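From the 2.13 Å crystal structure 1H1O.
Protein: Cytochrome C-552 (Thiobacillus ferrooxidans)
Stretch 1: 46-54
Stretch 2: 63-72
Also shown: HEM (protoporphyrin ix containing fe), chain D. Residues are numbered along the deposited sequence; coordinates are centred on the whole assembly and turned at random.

Stretch 1 (46-54) QLKAYKDHS
Stretch 2 (63-72) YMWPVAQALD

Packing of residues 46-54 against 63-72 beside the heme of cytochrome c-552. The first stretch is helical from Gln-46 to Lys-51, continuing a helix that begins earlier in the chain, and Asp-52 leaves helical phi/psi (-90/15). His-53 then takes left-handed values (58/13), and Ser-54 N and OG both donate to Asp-52 OD1, at 2.7 and 2.6 Å, tying the turn together. In the second stretch Met-64 (-124/-28) occupies the N-cap position before a short helix through Trp-65 to Ala-68; Ala-68 N to Met-64 O (2.8 Å) and Gln-69 N to Trp-65 O (2.9 Å) hold its turns. The helix axes cross at -101°, approaching to 8.2 Å, with CA atoms nearest at Tyr-50/Trp-65 (5.2 Å) and Lys-51/Ala-68 (4.8 Å). Together the stretches bury 600 Å², with no clear hydrogen bond between them; the contacts described here are mostly aromatic and apolar.

Trp-65 has the largest covered area, 100 Å². Its CA-to-CB bond points sideways, but chi1 -76° (m) and chi2 12° bring the indole across to the first stretch. There the His-53 ring (chi1 m, chi2 -174°) stacks face to face on its six-membered ring, centroids 3.7 Å apart and planes at 8°, with ND1 of His-53 3.4 Å from CZ3 of Trp-65. At the other end of the indole, Trp-65 CD1 lies 3.5 Å from Tyr-50 O.

Lys-51, covering 90 Å², also starts sideways; its t, t, t, p chain runs toward Gln-69 and Leu-71, bringing NZ to 2.8 Å from Leu-71 O and 3.6 Å from Gln-69 O, carbonyls whose partial negative charge suits an ammonium group.

The CA-to-CB bond of Tyr-50 (81 Å² covered) points toward the second stretch, with chi1 -74° (m) and chi2 -46°. Met-64 CB sits over its ring face, 3.5 Å from the centroid and only 7° off the normal, a CH-pi contact. The small side chain of Ala-68 lets the backbones come close: its CB lies 3.6 Å from both Tyr-50 CB and Lys-51 N. Tyr-50 OH donates to heme O2D at 2.6 Å, although the hydroxyl position is less sure.

Met-64, m at all three chi angles, binds heme FE through SD at 2.2 Å, so the residue packed on Tyr-50 is also an iron ligand. Its CE meets Leu-47 CD2 at 3.7 Å. Leu-47 (m, t) extends the apolar patch, its CD2 lying 3.8 Å from Leu-71 CD1 and 3.4 Å from heme CHB.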

ATOM      1  N   GLN A  46      -4.565   1.782   9.302  1.00 37.38           N
ATOM      2  CA  GLN A  46      -3.748   0.575   9.285  1.00 37.55           C
ATOM      3  C   GLN A  46      -3.163   0.266  10.651  1.00 36.84           C
ATOM      4  O   GLN A  46      -3.326  -0.833  11.169  1.00 36.39           O
ATOM      5  CB  GLN A  46      -2.631   0.689   8.253  1.00 37.46           C
ATOM      6  CG  GLN A  46      -3.143   0.835   6.841  1.00 36.77           C
ATOM      7  CD  GLN A  46      -4.407   0.030   6.591  1.00 39.71           C
ATOM      8  OE1 GLN A  46      -5.455   0.592   6.252  1.00 40.30           O
ATOM      9  NE2 GLN A  46      -4.320  -1.285   6.765  1.00 38.13           N
ATOM     10  N   LEU A  47      -2.495   1.241  11.251  1.00 38.97           N
ATOM     11  CA  LEU A  47      -1.909   1.030  12.567  1.00 39.46           C
ATOM     12  C   LEU A  47      -2.931   0.553  13.589  1.00 41.54           C
ATOM     13  O   LEU A  47      -2.625  -0.305  14.417  1.00 41.83           O
ATOM     14  CB  LEU A  47      -1.232   2.303  13.054  1.00 38.52           C
ATOM     15  CG  LEU A  47       0.085   2.582  12.328  1.00 37.41           C
ATOM     16  CD1 LEU A  47       0.564   3.977  12.699  1.00 38.20           C
ATOM     17  CD2 LEU A  47       1.126   1.502  12.679  1.00 34.75           C
ATOM     18  N   LYS A  48      -4.144   1.092  13.534  1.00 42.63           N
ATOM     19  CA  LYS A  48      -5.178   0.670  14.470  1.00 44.48           C
ATOM     20  C   LYS A  48      -5.642  -0.743  14.121  1.00 43.00           C
ATOM     21  O   LYS A  48      -5.949  -1.542  15.002  1.00 42.92           O
ATOM     22  CB  LYS A  48      -6.371   1.635  14.439  1.00 48.29           C
ATOM     23  CG  LYS A  48      -6.101   2.996  15.071  1.00 52.57           C
ATOM     24  CD  LYS A  48      -7.405   3.776  15.242  1.00 57.25           C
ATOM     25  CE  LYS A  48      -7.214   5.050  16.067  1.00 59.05           C
ATOM     26  NZ  LYS A  48      -8.482   5.852  16.128  1.00 60.96           N
ATOM     27  N   ALA A  49      -5.680  -1.046  12.829  1.00 41.49           N
ATOM     28  CA  ALA A  49      -6.094  -2.366  12.365  1.00 42.77           C
ATOM     29  C   ALA A  49      -5.095  -3.419  12.833  1.00 41.25           C
ATOM     30  O   ALA A  49      -5.475  -4.515  13.243  1.00 41.39           O
ATOM     31  CB  ALA A  49      -6.197  -2.387  10.831  1.00 41.91           C
ATOM     32  N   TYR A  50      -3.815  -3.082  12.746  1.00 40.39           N
ATOM     33  CA  TYR A  50      -2.769  -3.994  13.180  1.00 39.98           C
ATOM     34  C   TYR A  50      -2.888  -4.181  14.678  1.00 41.48           C
ATOM     35  O   TYR A  50      -2.793  -5.296  15.193  1.00 42.30           O
ATOM     36  CB  TYR A  50      -1.388  -3.431  12.850  1.00 34.12           C
ATOM     37  CG  TYR A  50      -1.050  -3.519  11.387  1.00 32.95           C
ATOM     38  CD1 TYR A  50      -1.289  -4.693  10.675  1.00 29.17           C
ATOM     39  CD2 TYR A  50      -0.442  -2.456  10.722  1.00 32.45           C
ATOM     40  CE1 TYR A  50      -0.933  -4.806   9.351  1.00 29.30           C
ATOM     41  CE2 TYR A  50      -0.080  -2.565   9.375  1.00 29.45           C
ATOM     42  CZ  TYR A  50      -0.330  -3.746   8.707  1.00 29.02           C
ATOM     43  OH  TYR A  50       0.038  -3.891   7.391  1.00 28.91           O
ATOM     44  N   LYS A  51      -3.104  -3.071  15.374  1.00 43.12           N
ATOM     45  CA  LYS A  51      -3.226  -3.105  16.817  1.00 45.20           C
ATOM     46  C   LYS A  51      -4.373  -4.003  17.247  1.00 46.42           C
ATOM     47  O   LYS A  51      -4.177  -4.880  18.085  1.00 48.54           O
ATOM     48  CB  LYS A  51      -3.417  -1.689  17.353  1.00 46.98           C
ATOM     49  CG  LYS A  51      -3.368  -1.571  18.869  1.00 48.27           C
ATOM     50  CD  LYS A  51      -3.282  -0.120  19.284  1.00 49.55           C
ATOM     51  CE  LYS A  51      -3.463   0.017  20.780  1.00 52.74           C
ATOM     52  NZ  LYS A  51      -2.493  -0.862  21.489  1.00 54.62           N
ATOM     53  N   ASP A  52      -5.560  -3.819  16.670  1.00 46.28           N
ATOM     54  CA  ASP A  52      -6.690  -4.661  17.058  1.00 47.62           C
ATOM     55  C   ASP A  52      -6.779  -5.921  16.204  1.00 47.16           C
ATOM     56  O   ASP A  52      -7.798  -6.616  16.197  1.00 46.32           O
ATOM     57  CB  ASP A  52      -8.022  -3.888  16.996  1.00 49.39           C
ATOM     58  CG  ASP A  52      -8.410  -3.476  15.575  1.00 52.51           C
ATOM     59  OD1 ASP A  52      -7.982  -4.142  14.598  1.00 52.48           O
ATOM     60  OD2 ASP A  52      -9.166  -2.483  15.443  1.00 53.25           O
ATOM     61  N   HIS A  53      -5.692  -6.212  15.496  1.00 46.95           N
ATOM     62  CA  HIS A  53      -5.597  -7.390  14.645  1.00 47.04           C
ATOM     63  C   HIS A  53      -6.654  -7.498  13.553  1.00 47.28           C
ATOM     64  O   HIS A  53      -6.802  -8.566  12.957  1.00 47.76           O
ATOM     65  CB  HIS A  53      -5.644  -8.663  15.489  1.00 49.01           C
ATOM     66  CG  HIS A  53      -4.518  -8.786  16.466  1.00 52.28           C
ATOM     67  ND1 HIS A  53      -4.314  -9.918  17.226  1.00 53.50           N
ATOM     68  CD2 HIS A  53      -3.537  -7.918  16.814  1.00 52.67           C
ATOM     69  CE1 HIS A  53      -3.258  -9.742  17.999  1.00 54.20           C
ATOM     70  NE2 HIS A  53      -2.768  -8.537  17.770  1.00 53.28           N
ATOM     71  N   SER A  54      -7.392  -6.420  13.285  1.00 45.24           N
ATOM     72  CA  SER A  54      -8.397  -6.488  12.229  1.00 44.03           C
ATOM     73  C   SER A  54      -7.698  -6.736  10.884  1.00 41.82           C
ATOM     74  O   SER A  54      -8.246  -7.419  10.017  1.00 43.38           O
ATOM     75  CB  SER A  54      -9.268  -5.218  12.192  1.00 41.34           C
ATOM     76  OG  SER A  54      -8.504  -4.033  12.096  1.00 45.77           O
ATOM     77  N   TYR A  63       5.030  -8.947  11.039  1.00 37.49           N
ATOM     78  CA  TYR A  63       5.833  -7.743  11.201  1.00 37.85           C
ATOM     79  C   TYR A  63       5.175  -6.483  11.743  1.00 39.83           C
ATOM     80  O   TYR A  63       5.864  -5.490  11.972  1.00 39.27           O
ATOM     81  CB  TYR A  63       6.509  -7.392   9.879  1.00 37.96           C
ATOM     82  CG  TYR A  63       7.324  -8.507   9.298  1.00 37.99           C
ATOM     83  CD1 TYR A  63       6.811  -9.306   8.289  1.00 39.97           C
ATOM     84  CD2 TYR A  63       8.616  -8.772   9.764  1.00 39.46           C
ATOM     85  CE1 TYR A  63       7.555 -10.346   7.747  1.00 40.72           C
ATOM     86  CE2 TYR A  63       9.374  -9.810   9.230  1.00 39.18           C
ATOM     87  CZ  TYR A  63       8.836 -10.595   8.222  1.00 39.98           C
ATOM     88  OH  TYR A  63       9.567 -11.626   7.678  1.00 40.90           O
ATOM     89  N   MET A  64       3.861  -6.494  11.944  1.00 40.65           N
ATOM     90  CA  MET A  64       3.218  -5.294  12.457  1.00 40.07           C
ATOM     91  C   MET A  64       2.409  -5.465  13.727  1.00 40.23           C
ATOM     92  O   MET A  64       2.267  -4.506  14.493  1.00 41.86           O
ATOM     93  CB  MET A  64       2.333  -4.659  11.382  1.00 40.84           C
ATOM     94  CG  MET A  64       3.115  -3.929  10.314  1.00 38.31           C
ATOM     95  SD  MET A  64       4.078  -2.556  10.970  1.00 38.62           S
ATOM     96  CE  MET A  64       2.873  -1.668  11.934  1.00 39.06           C
ATOM     97  N   TRP A  65       1.862  -6.650  13.965  1.00 40.62           N
ATOM     98  CA  TRP A  65       1.082  -6.821  15.188  1.00 42.35           C
ATOM     99  C   TRP A  65       1.960  -6.526  16.383  1.00 42.76           C
ATOM    100  O   TRP A  65       1.539  -5.853  17.320  1.00 42.90           O
ATOM    101  CB  TRP A  65       0.529  -8.237  15.311  1.00 43.11           C
ATOM    102  CG  TRP A  65      -0.624  -8.493  14.424  1.00 44.69           C
ATOM    103  CD1 TRP A  65      -1.060  -7.704  13.395  1.00 43.84           C
ATOM    104  CD2 TRP A  65      -1.469  -9.644  14.440  1.00 44.80           C
ATOM    105  NE1 TRP A  65      -2.123  -8.300  12.767  1.00 46.03           N
ATOM    106  CE2 TRP A  65      -2.396  -9.493  13.386  1.00 45.13           C
ATOM    107  CE3 TRP A  65      -1.535 -10.793  15.243  1.00 45.26           C
ATOM    108  CZ2 TRP A  65      -3.378 -10.447  13.108  1.00 44.52           C
ATOM    109  CZ3 TRP A  65      -2.514 -11.743  14.969  1.00 45.64           C
ATOM    110  CH2 TRP A  65      -3.420 -11.564  13.910  1.00 45.70           C
ATOM    111  N   PRO A  66       3.201  -7.025  16.361  1.00 43.49           N
ATOM    112  CA  PRO A  66       4.105  -6.782  17.482  1.00 45.43           C
ATOM    113  C   PRO A  66       4.305  -5.303  17.767  1.00 45.81           C
ATOM    114  O   PRO A  66       3.953  -4.816  18.838  1.00 46.56           O
ATOM    115  CB  PRO A  66       5.387  -7.478  17.038  1.00 45.53           C
ATOM    116  CG  PRO A  66       4.856  -8.659  16.270  1.00 44.22           C
ATOM    117  CD  PRO A  66       3.772  -8.022  15.435  1.00 43.40           C
ATOM    118  N   VAL A  67       4.856  -4.583  16.804  1.00 47.25           N
ATOM    119  CA  VAL A  67       5.099  -3.169  17.007  1.00 48.20           C
ATOM    120  C   VAL A  67       3.824  -2.356  17.249  1.00 48.12           C
ATOM    121  O   VAL A  67       3.845  -1.383  18.004  1.00 47.16           O
ATOM    122  CB  VAL A  67       5.879  -2.562  15.823  1.00 49.16           C
ATOM    123  CG1 VAL A  67       4.922  -2.163  14.706  1.00 49.27           C
ATOM    124  CG2 VAL A  67       6.708  -1.373  16.310  1.00 49.09           C
ATOM    125  N   ALA A  68       2.715  -2.758  16.628  1.00 48.07           N
ATOM    126  CA  ALA A  68       1.459  -2.026  16.792  1.00 48.56           C
ATOM    127  C   ALA A  68       0.939  -2.174  18.210  1.00 49.74           C
ATOM    128  O   ALA A  68       0.397  -1.235  18.788  1.00 49.12           O
ATOM    129  CB  ALA A  68       0.423  -2.530  15.806  1.00 47.29           C
ATOM    130  N   GLN A  69       1.119  -3.368  18.760  1.00 52.15           N
ATOM    131  CA  GLN A  69       0.675  -3.685  20.106  1.00 54.87           C
ATOM    132  C   GLN A  69       1.199  -2.699  21.139  1.00 55.46           C
ATOM    133  O   GLN A  69       0.625  -2.549  22.213  1.00 55.92           O
ATOM    134  CB  GLN A  69       1.127  -5.099  20.473  1.00 57.69           C
ATOM    135  CG  GLN A  69       0.788  -5.509  21.894  1.00 62.87           C
ATOM    136  CD  GLN A  69      -0.701  -5.459  22.171  1.00 65.49           C
ATOM    137  OE1 GLN A  69      -1.136  -5.628  23.313  1.00 67.35           O
ATOM    138  NE2 GLN A  69      -1.495  -5.232  21.124  1.00 66.86           N
ATOM    139  N   ALA A  70       2.291  -2.024  20.814  1.00 56.00           N
ATOM    140  CA  ALA A  70       2.879  -1.073  21.746  1.00 56.62           C
ATOM    141  C   ALA A  70       2.562   0.358  21.362  1.00 57.10           C
ATOM    142  O   ALA A  70       3.281   1.277  21.742  1.00 57.28           O
ATOM    143  CB  ALA A  70       4.389  -1.276  21.805  1.00 56.61           C
ATOM    144  N   LEU A  71       1.491   0.553  20.606  1.00 57.60           N
ATOM    145  CA  LEU A  71       1.116   1.892  20.185  1.00 58.36           C
ATOM    146  C   LEU A  71      -0.227   2.295  20.761  1.00 59.48           C
ATOM    147  O   LEU A  71      -1.152   1.490  20.819  1.00 59.02           O
ATOM    148  CB  LEU A  71       1.038   1.979  18.659  1.00 58.03           C
ATOM    149  CG  LEU A  71       2.277   1.658  17.827  1.00 57.16           C
ATOM    150  CD1 LEU A  71       1.975   1.968  16.373  1.00 57.68           C
ATOM    151  CD2 LEU A  71       3.459   2.473  18.298  1.00 57.32           C
ATOM    152  N   ASP A  72      -0.320   3.548  21.191  1.00 60.63           N
ATOM    153  CA  ASP A  72      -1.554   4.089  21.742  1.00 61.72           C
ATOM    154  C   ASP A  72      -2.136   5.042  20.700  1.00 61.23           C
ATOM    155  O   ASP A  72      -1.469   5.371  19.710  1.00 61.00           O
ATOM    156  CB  ASP A  72      -1.279   4.834  23.062  1.00 63.24           C
ATOM    157  CG  ASP A  72      -0.337   6.023  22.889  1.00 65.44           C
ATOM    158  OD1 ASP A  72      -0.062   6.721  23.891  1.00 66.48           O
ATOM    159  OD2 ASP A  72       0.129   6.266  21.755  1.00 66.59           O
TER
HETATM  160  CHA HEM D1185       3.161  -2.126   6.988  1.00 34.83           C
HETATM  161  CHB HEM D1185       3.450   1.478  10.147  1.00 35.76           C
HETATM  162  CHC HEM D1185       7.292  -0.637  12.146  1.00 39.86           C
HETATM  163  CHD HEM D1185       7.084  -4.150   8.951  1.00 36.89           C
HETATM  164  C1A HEM D1185       2.884  -0.941   7.672  1.00 33.69           C
HETATM  165  C2A HEM D1185       1.780  -0.045   7.396  1.00 36.00           C
HETATM  166  C3A HEM D1185       1.866   0.981   8.290  1.00 35.93           C
HETATM  167  C4A HEM D1185       3.027   0.689   9.105  1.00 37.37           C
HETATM  168  CMA HEM D1185       0.977   2.186   8.467  1.00 33.48           C
HETATM  169  CAA HEM D1185       0.745  -0.246   6.316  1.00 33.79           C
HETATM  170  CBA HEM D1185       1.091   0.503   5.009  1.00 34.33           C
HETATM  171  CGA HEM D1185       0.168   0.323   3.952  1.00 32.86           C
HETATM  172  O1A HEM D1185       0.540   0.790   2.817  1.00 29.99           O
HETATM  173  O2A HEM D1185      -0.934  -0.249   4.073  1.00 31.97           O
HETATM  174  C1B HEM D1185       4.529   1.205  10.965  1.00 37.92           C
HETATM  175  C2B HEM D1185       4.902   2.046  12.077  1.00 39.44           C
HETATM  176  C3B HEM D1185       5.971   1.440  12.667  1.00 40.10           C
HETATM  177  C4B HEM D1185       6.258   0.252  11.881  1.00 39.49           C
HETATM  178  CMB HEM D1185       4.171   3.322  12.454  1.00 38.48           C
HETATM  179  CAB HEM D1185       6.747   1.847  13.894  1.00 41.19           C
HETATM  180  CBB HEM D1185       5.912   1.903  15.203  1.00 43.58           C
HETATM  181  C1C HEM D1185       7.585  -1.769  11.451  1.00 37.67           C
HETATM  182  C2C HEM D1185       8.667  -2.672  11.763  1.00 39.52           C
HETATM  183  C3C HEM D1185       8.582  -3.669  10.847  1.00 39.30           C
HETATM  184  C4C HEM D1185       7.487  -3.366   9.997  1.00 37.48           C
HETATM  185  CMC HEM D1185       9.621  -2.456  12.906  1.00 38.64           C
HETATM  186  CAC HEM D1185       9.448  -4.931  10.688  1.00 39.75           C
HETATM  187  CBC HEM D1185       9.496  -5.820  11.967  1.00 40.54           C
HETATM  188  C1D HEM D1185       5.997  -3.910   8.122  1.00 36.20           C
HETATM  189  C2D HEM D1185       5.598  -4.805   7.053  1.00 33.89           C
HETATM  190  C3D HEM D1185       4.490  -4.248   6.530  1.00 33.89           C
HETATM  191  C4D HEM D1185       4.232  -3.002   7.250  1.00 35.37           C
HETATM  192  CMD HEM D1185       6.317  -6.085   6.699  1.00 33.73           C
HETATM  193  CAD HEM D1185       3.606  -4.754   5.441  1.00 31.64           C
HETATM  194  CBD HEM D1185       2.737  -5.910   6.165  1.00 32.04           C
HETATM  195  CGD HEM D1185       1.506  -6.242   5.583  1.00 31.04           C
HETATM  196  O1D HEM D1185       1.490  -6.661   4.410  1.00 31.82           O
HETATM  197  O2D HEM D1185       0.423  -6.171   6.233  1.00 28.41           O
HETATM  198  NA  HEM D1185       3.633  -0.484   8.708  1.00 36.69           N
HETATM  199  NB  HEM D1185       5.362   0.109  10.848  1.00 37.88           N
HETATM  200  NC  HEM D1185       6.871  -2.214  10.353  1.00 38.87           N
HETATM  201  ND  HEM D1185       5.163  -2.827   8.222  1.00 33.80           N
HETATM  202 FE   HEM D1185       5.283  -1.350   9.513  1.00 36.30          FE